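Glucose-6-phosphate isomerase (Chlamydia trachomatis D/UW-3/CX, PDB 6OTU) catalyses the reversible isomerization of glucose-6-phosphate to fructose-6-phosphate. Local coordinates at residues T346-K359 with S369-G381. Sequence-based numbering, arbitrary orientation.
Sequences TAHLQQCGMESNGK and SFRTSPIIWGDVG. With G6Q (glucose-6-phosphate), chain E.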
loop_
_atom_site.group_PDB
_atom_site.type_symbol
_atom_site.label_atom_id
_atom_site.label_comp_id
_atom_site.label_asym_id
_atom_site.label_seq_id
_atom_site.Cartn_x
_atom_site.Cartn_y
_atom_site.Cartn_z
ATOM N N THR A 346 -1.464 6.317 -4.513
ATOM C CA THR A 346 -1.766 6.219 -3.082
ATOM C C THR A 346 -0.493 6.160 -2.236
ATOM O O THR A 346 -0.446 6.715 -1.130
ATOM C CB THR A 346 -2.642 4.991 -2.816
ATOM O OG1 THR A 346 -3.912 5.157 -3.461
ATOM C CG2 THR A 346 -2.883 4.801 -1.327
ATOM N N ALA A 347 0.545 5.486 -2.728
ATOM C CA ALA A 347 1.797 5.443 -1.986
ATOM C C ALA A 347 2.368 6.843 -1.811
ATOM O O ALA A 347 2.837 7.201 -0.723
ATOM C CB ALA A 347 2.802 4.533 -2.693
ATOM N N HIS A 348 2.290 7.666 -2.861
ATOM C CA HIS A 348 2.765 9.039 -2.760
ATOM C C HIS A 348 1.885 9.886 -1.846
ATOM O O HIS A 348 2.395 10.700 -1.066
ATOM C CB HIS A 348 2.824 9.688 -4.132
ATOM C CG HIS A 348 2.936 11.175 -4.057
ATOM N ND1 HIS A 348 4.029 11.804 -3.495
ATOM C CD2 HIS A 348 2.080 12.158 -4.428
ATOM C CE1 HIS A 348 3.850 13.112 -3.541
ATOM N NE2 HIS A 348 2.678 13.355 -4.106
ATOM N N LEU A 349 0.563 9.751 -1.965
ATOM C CA LEU A 349 -0.334 10.479 -1.071
ATOM C C LEU A 349 -0.053 10.116 0.380
ATOM O O LEU A 349 -0.057 10.981 1.267
ATOM C CB LEU A 349 -1.788 10.162 -1.415
ATOM C CG LEU A 349 -2.278 10.568 -2.799
ATOM C CD1 LEU A 349 -3.749 10.204 -2.990
ATOM C CD2 LEU A 349 -2.053 12.064 -2.975
ATOM N N GLN A 350 0.172 8.827 0.638
ATOM C CA GLN A 350 0.465 8.368 1.989
ATOM C C GLN A 350 1.685 9.087 2.564
ATOM O O GLN A 350 1.682 9.488 3.736
ATOM C CB GLN A 350 0.659 6.853 1.956
ATOM C CG GLN A 350 1.145 6.199 3.217
ATOM C CD GLN A 350 1.357 4.714 2.978
ATOM O OE1 GLN A 350 2.329 4.331 2.334
ATOM N NE2 GLN A 350 0.421 3.877 3.437
ATOM N N GLN A 351 2.733 9.284 1.752
ATOM C CA GLN A 351 3.872 10.068 2.224
ATOM C C GLN A 351 3.485 11.528 2.429
ATOM O O GLN A 351 3.811 12.141 3.453
ATOM C CB GLN A 351 5.041 9.986 1.246
ATOM C CG GLN A 351 6.047 11.118 1.504
ATOM C CD GLN A 351 7.339 10.988 0.735
ATOM O OE1 GLN A 351 7.339 10.620 -0.438
ATOM N NE2 GLN A 351 8.460 11.296 1.396
ATOM N N CYS A 352 2.770 12.096 1.461
ATOM C CA CYS A 352 2.562 13.534 1.464
ATOM C C CYS A 352 1.668 13.947 2.626
ATOM O O CYS A 352 1.941 14.942 3.307
ATOM C CB CYS A 352 1.986 13.959 0.117
ATOM S SG CYS A 352 1.745 15.774 -0.042
ATOM N N GLY A 353 0.635 13.156 2.910
ATOM C CA GLY A 353 -0.269 13.424 4.015
ATOM C C GLY A 353 0.282 13.048 5.376
ATOM O O GLY A 353 0.217 13.855 6.303
ATOM N N MET A 354 0.834 11.838 5.517
ATOM C CA MET A 354 1.299 11.388 6.831
ATOM C C MET A 354 2.611 12.051 7.235
ATOM O O MET A 354 2.840 12.306 8.425
ATOM C CB MET A 354 1.449 9.870 6.851
ATOM C CG MET A 354 0.122 9.155 6.610
ATOM S SD MET A 354 0.232 7.372 6.772
ATOM C CE MET A 354 0.432 7.223 8.534
ATOM N N GLU A 355 3.511 12.303 6.282
ATOM C CA GLU A 355 4.735 13.011 6.646
ATOM C C GLU A 355 4.459 14.484 6.957
ATOM O O GLU A 355 5.084 15.064 7.856
ATOM C CB GLU A 355 5.778 12.880 5.538
ATOM C CG GLU A 355 7.192 12.998 6.043
ATOM C CD GLU A 355 8.165 13.238 4.938
ATOM O OE1 GLU A 355 9.341 13.476 5.249
ATOM O OE2 GLU A 355 7.760 13.197 3.758
ATOM N N SER A 356 3.529 15.108 6.226
ATOM C CA SER A 356 3.205 16.506 6.502
ATOM C C SER A 356 2.486 16.649 7.835
ATOM O O SER A 356 2.864 17.470 8.674
ATOM C CB SER A 356 2.338 17.096 5.386
ATOM O OG SER A 356 3.030 17.148 4.154
ATOM N N ASN A 357 1.446 15.852 8.054
ATOM C CA ASN A 357 0.535 16.118 9.152
ATOM C C ASN A 357 0.652 15.096 10.266
ATOM O O ASN A 357 -0.138 15.135 11.218
ATOM C CB ASN A 357 -0.895 16.235 8.608
ATOM C CG ASN A 357 -1.044 17.447 7.691
ATOM O OD1 ASN A 357 -0.331 18.436 7.873
ATOM N ND2 ASN A 357 -1.944 17.380 6.702
ATOM N N GLY A 358 1.656 14.220 10.209
ATOM C CA GLY A 358 1.909 13.322 11.321
ATOM C C GLY A 358 2.646 14.031 12.437
ATOM O O GLY A 358 3.817 13.751 12.695
ATOM N N LYS A 359 1.969 14.963 13.101
ATOM C CA LYS A 359 2.601 15.869 14.050
ATOM C C LYS A 359 1.776 15.915 15.322
ATOM O O LYS A 359 0.580 15.606 15.315
ATOM C CB LYS A 359 2.732 17.279 13.476
ATOM C CG LYS A 359 3.399 17.330 12.113
ATOM C CD LYS A 359 4.902 17.058 12.241
ATOM C CE LYS A 359 5.543 16.845 10.882
ATOM N NZ LYS A 359 5.368 18.025 10.005
ATOM N N SER A 369 -4.067 18.434 21.862
ATOM C CA SER A 369 -4.964 17.503 22.541
ATOM C C SER A 369 -5.964 16.863 21.585
ATOM O O SER A 369 -7.000 16.351 22.015
ATOM C CB SER A 369 -5.704 18.206 23.671
ATOM O OG SER A 369 -4.796 18.616 24.668
ATOM N N PHE A 370 -5.672 16.871 20.296
ATOM C CA PHE A 370 -6.519 16.231 19.311
ATOM C C PHE A 370 -5.612 15.458 18.362
ATOM O O PHE A 370 -4.379 15.513 18.461
ATOM C CB PHE A 370 -7.380 17.274 18.583
ATOM C CG PHE A 370 -6.587 18.426 18.038
ATOM C CD1 PHE A 370 -6.286 19.530 18.843
ATOM C CD2 PHE A 370 -6.131 18.408 16.721
ATOM C CE1 PHE A 370 -5.545 20.587 18.343
ATOM C CE2 PHE A 370 -5.394 19.464 16.205
ATOM C CZ PHE A 370 -5.091 20.554 17.025
ATOM N N ARG A 371 -6.226 14.739 17.434
ATOM C CA ARG A 371 -5.504 13.871 16.516
ATOM C C ARG A 371 -5.323 14.562 15.175
ATOM O O ARG A 371 -6.206 15.289 14.713
ATOM C CB ARG A 371 -6.231 12.528 16.348
ATOM C CG ARG A 371 -6.417 11.833 17.697
ATOM C CD ARG A 371 -6.760 10.372 17.583
ATOM N NE ARG A 371 -6.939 9.759 18.903
ATOM C CZ ARG A 371 -5.993 9.087 19.552
ATOM N NH1 ARG A 371 -4.789 8.935 19.008
ATOM N NH2 ARG A 371 -6.247 8.563 20.747
ATOM N N THR A 372 -4.168 14.345 14.558
ATOM C CA THR A 372 -3.902 14.976 13.275
ATOM C C THR A 372 -4.004 13.973 12.129
ATOM O O THR A 372 -5.085 13.418 11.906
ATOM C CB THR A 372 -2.547 15.655 13.318
ATOM O OG1 THR A 372 -1.595 14.750 13.894
ATOM C CG2 THR A 372 -2.657 16.933 14.167
ATOM N N SER A 373 -2.915 13.731 11.393
ATOM C CA SER A 373 -3.027 12.924 10.178
ATOM C C SER A 373 -3.611 11.549 10.492
ATOM O O SER A 373 -3.243 10.943 11.503
ATOM C CB SER A 373 -1.680 12.743 9.474
ATOM O OG SER A 373 -1.872 12.012 8.267
ATOM N N PRO A 374 -4.557 11.067 9.702
ATOM C CA PRO A 374 -4.931 9.653 9.765
ATOM C C PRO A 374 -3.919 8.808 8.998
ATOM O O PRO A 374 -3.047 9.325 8.284
ATOM C CB PRO A 374 -6.314 9.617 9.104
ATOM C CG PRO A 374 -6.315 10.795 8.157
ATOM C CD PRO A 374 -5.364 11.832 8.733
ATOM N N ILE A 375 -4.032 7.484 9.177
ATOM C CA ILE A 375 -3.322 6.561 8.301
ATOM C C ILE A 375 -3.913 6.687 6.907
ATOM O O ILE A 375 -5.136 6.653 6.722
ATOM C CB ILE A 375 -3.417 5.116 8.810
ATOM C CG1 ILE A 375 -3.108 5.023 10.306
ATOM C CG2 ILE A 375 -2.472 4.209 8.029
ATOM C CD1 ILE A 375 -1.765 5.495 10.662
ATOM N N ILE A 376 -3.055 6.883 5.922
ATOM C CA ILE A 376 -3.489 6.934 4.535
ATOM C C ILE A 376 -3.020 5.642 3.889
ATOM O O ILE A 376 -1.842 5.289 3.981
ATOM C CB ILE A 376 -2.964 8.188 3.821
ATOM C CG1 ILE A 376 -3.576 9.436 4.475
ATOM C CG2 ILE A 376 -3.307 8.154 2.331
ATOM C CD1 ILE A 376 -2.959 10.766 4.028
ATOM N N TRP A 377 -3.962 4.902 3.309
ATOM C CA TRP A 377 -3.690 3.604 2.717
ATOM C C TRP A 377 -4.702 3.381 1.600
ATOM O O TRP A 377 -5.623 4.174 1.412
ATOM C CB TRP A 377 -3.768 2.505 3.775
ATOM C CG TRP A 377 -5.134 2.335 4.328
ATOM C CD1 TRP A 377 -5.832 3.223 5.110
ATOM C CD2 TRP A 377 -6.001 1.219 4.113
ATOM N NE1 TRP A 377 -7.084 2.711 5.407
ATOM C CE2 TRP A 377 -7.206 1.481 4.812
ATOM C CE3 TRP A 377 -5.876 0.019 3.400
ATOM C CZ2 TRP A 377 -8.278 0.584 4.817
ATOM C CZ3 TRP A 377 -6.943 -0.882 3.413
ATOM C CH2 TRP A 377 -8.127 -0.591 4.118
ATOM N N GLY A 378 -4.538 2.304 0.858
ATOM C CA GLY A 378 -5.472 2.011 -0.212
ATOM C C GLY A 378 -4.793 1.310 -1.372
ATOM O O GLY A 378 -3.585 1.078 -1.376
ATOM N N ASP A 379 -5.614 0.979 -2.368
ATOM C CA ASP A 379 -5.172 0.322 -3.592
ATOM C C ASP A 379 -6.260 0.522 -4.640
ATOM O O ASP A 379 -7.288 1.150 -4.372
ATOM C CB ASP A 379 -4.868 -1.159 -3.346
ATOM C CG ASP A 379 -3.692 -1.660 -4.172
ATOM O OD1 ASP A 379 -3.568 -1.257 -5.350
ATOM O OD2 ASP A 379 -2.886 -2.456 -3.639
ATOM N N VAL A 380 -6.035 -0.028 -5.841
ATOM C CA VAL A 380 -6.896 0.295 -6.978
ATOM C C VAL A 380 -8.157 -0.566 -6.971
ATOM O O VAL A 380 -8.212 -1.659 -6.401
ATOM C CB VAL A 380 -6.151 0.170 -8.331
ATOM C CG1 VAL A 380 -4.883 1.045 -8.371
ATOM C CG2 VAL A 380 -5.844 -1.281 -8.652
ATOM N N GLY A 381 -9.196 -0.050 -7.626
ATOM C CA GLY A 381 -10.354 -0.836 -8.003
ATOM C C GLY A 381 -10.271 -1.194 -9.476
ATOM O O GLY A 381 -9.635 -0.486 -10.257
HETATM C C1 G6Q E . 10.441 14.819 1.944
HETATM C C2 G6Q E . 11.294 14.157 3.030
HETATM C C3 G6Q E . 12.074 12.941 2.545
HETATM C C4 G6Q E . 13.228 13.279 1.593
HETATM C C5 G6Q E . 14.176 12.091 1.424
HETATM C C6 G6Q E . 15.216 12.330 0.356
HETATM O O1 G6Q E . 9.905 15.852 2.173
HETATM O O2 G6Q E . 12.193 15.095 3.609
HETATM O O3 G6Q E . 11.188 12.023 1.900
HETATM O O4 G6Q E . 12.719 13.649 0.314
HETATM O O5 G6Q E . 14.798 11.810 2.681
HETATM O O6 G6Q E . 15.935 13.546 0.700
HETATM P P G6Q E . 16.974 14.186 -0.362
HETATM O O1P G6Q E . 16.159 14.585 -1.580
HETATM O O2P G6Q E . 17.562 15.385 0.372
HETATM O O3P G6Q E . 18.003 13.118 -0.670
HETATM O O HOH W 1 -3.269 14.687 6.686
#
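Helix 346-357 packs against strand 375-377 with axes 7.4 Å apart at closest approach and nearly antiparallel (169°), Q350 facing I376 at 4.9 Å between CA atoms. I376 buries more surface in the contact than any other residue: its CG2 lies on Q350 CA, and its CD1 reaches G353 CA at 3.8 Å, where the helix has no side chain. Polar bonds accompany this packing. Q350, with CG anti to the backbone N and an extended chain, carries NE2 to I376 O at 2.7 Å, within the plane of that carbonyl. M354 brings SD to the I376 backbone, whose N points almost straight at it (N-H...S 176°), but at 3.4 Å the bond is weak; the bend at chi3 (72°) turns CE onto I375 CD1. At the helix C-terminus S373 N bonds N357 O at 3.1 Å, from well above the carbonyl plane, while T372 OG1 sits 2.7 Å from K359 O and also near N357 O. Backbone bonds from I375 and W377 to strand 332-337 place this pair in a beta-alpha-beta unit of the phosphoglucose isomerase fold, whose helix turns Q351 and the probable proton donor E355 away from the strand, toward bound glucose-6-phosphate: Q351 NE2 bonds sugar O3 weakly, and E355 OE1 lies 3.0 Å from sugar C2.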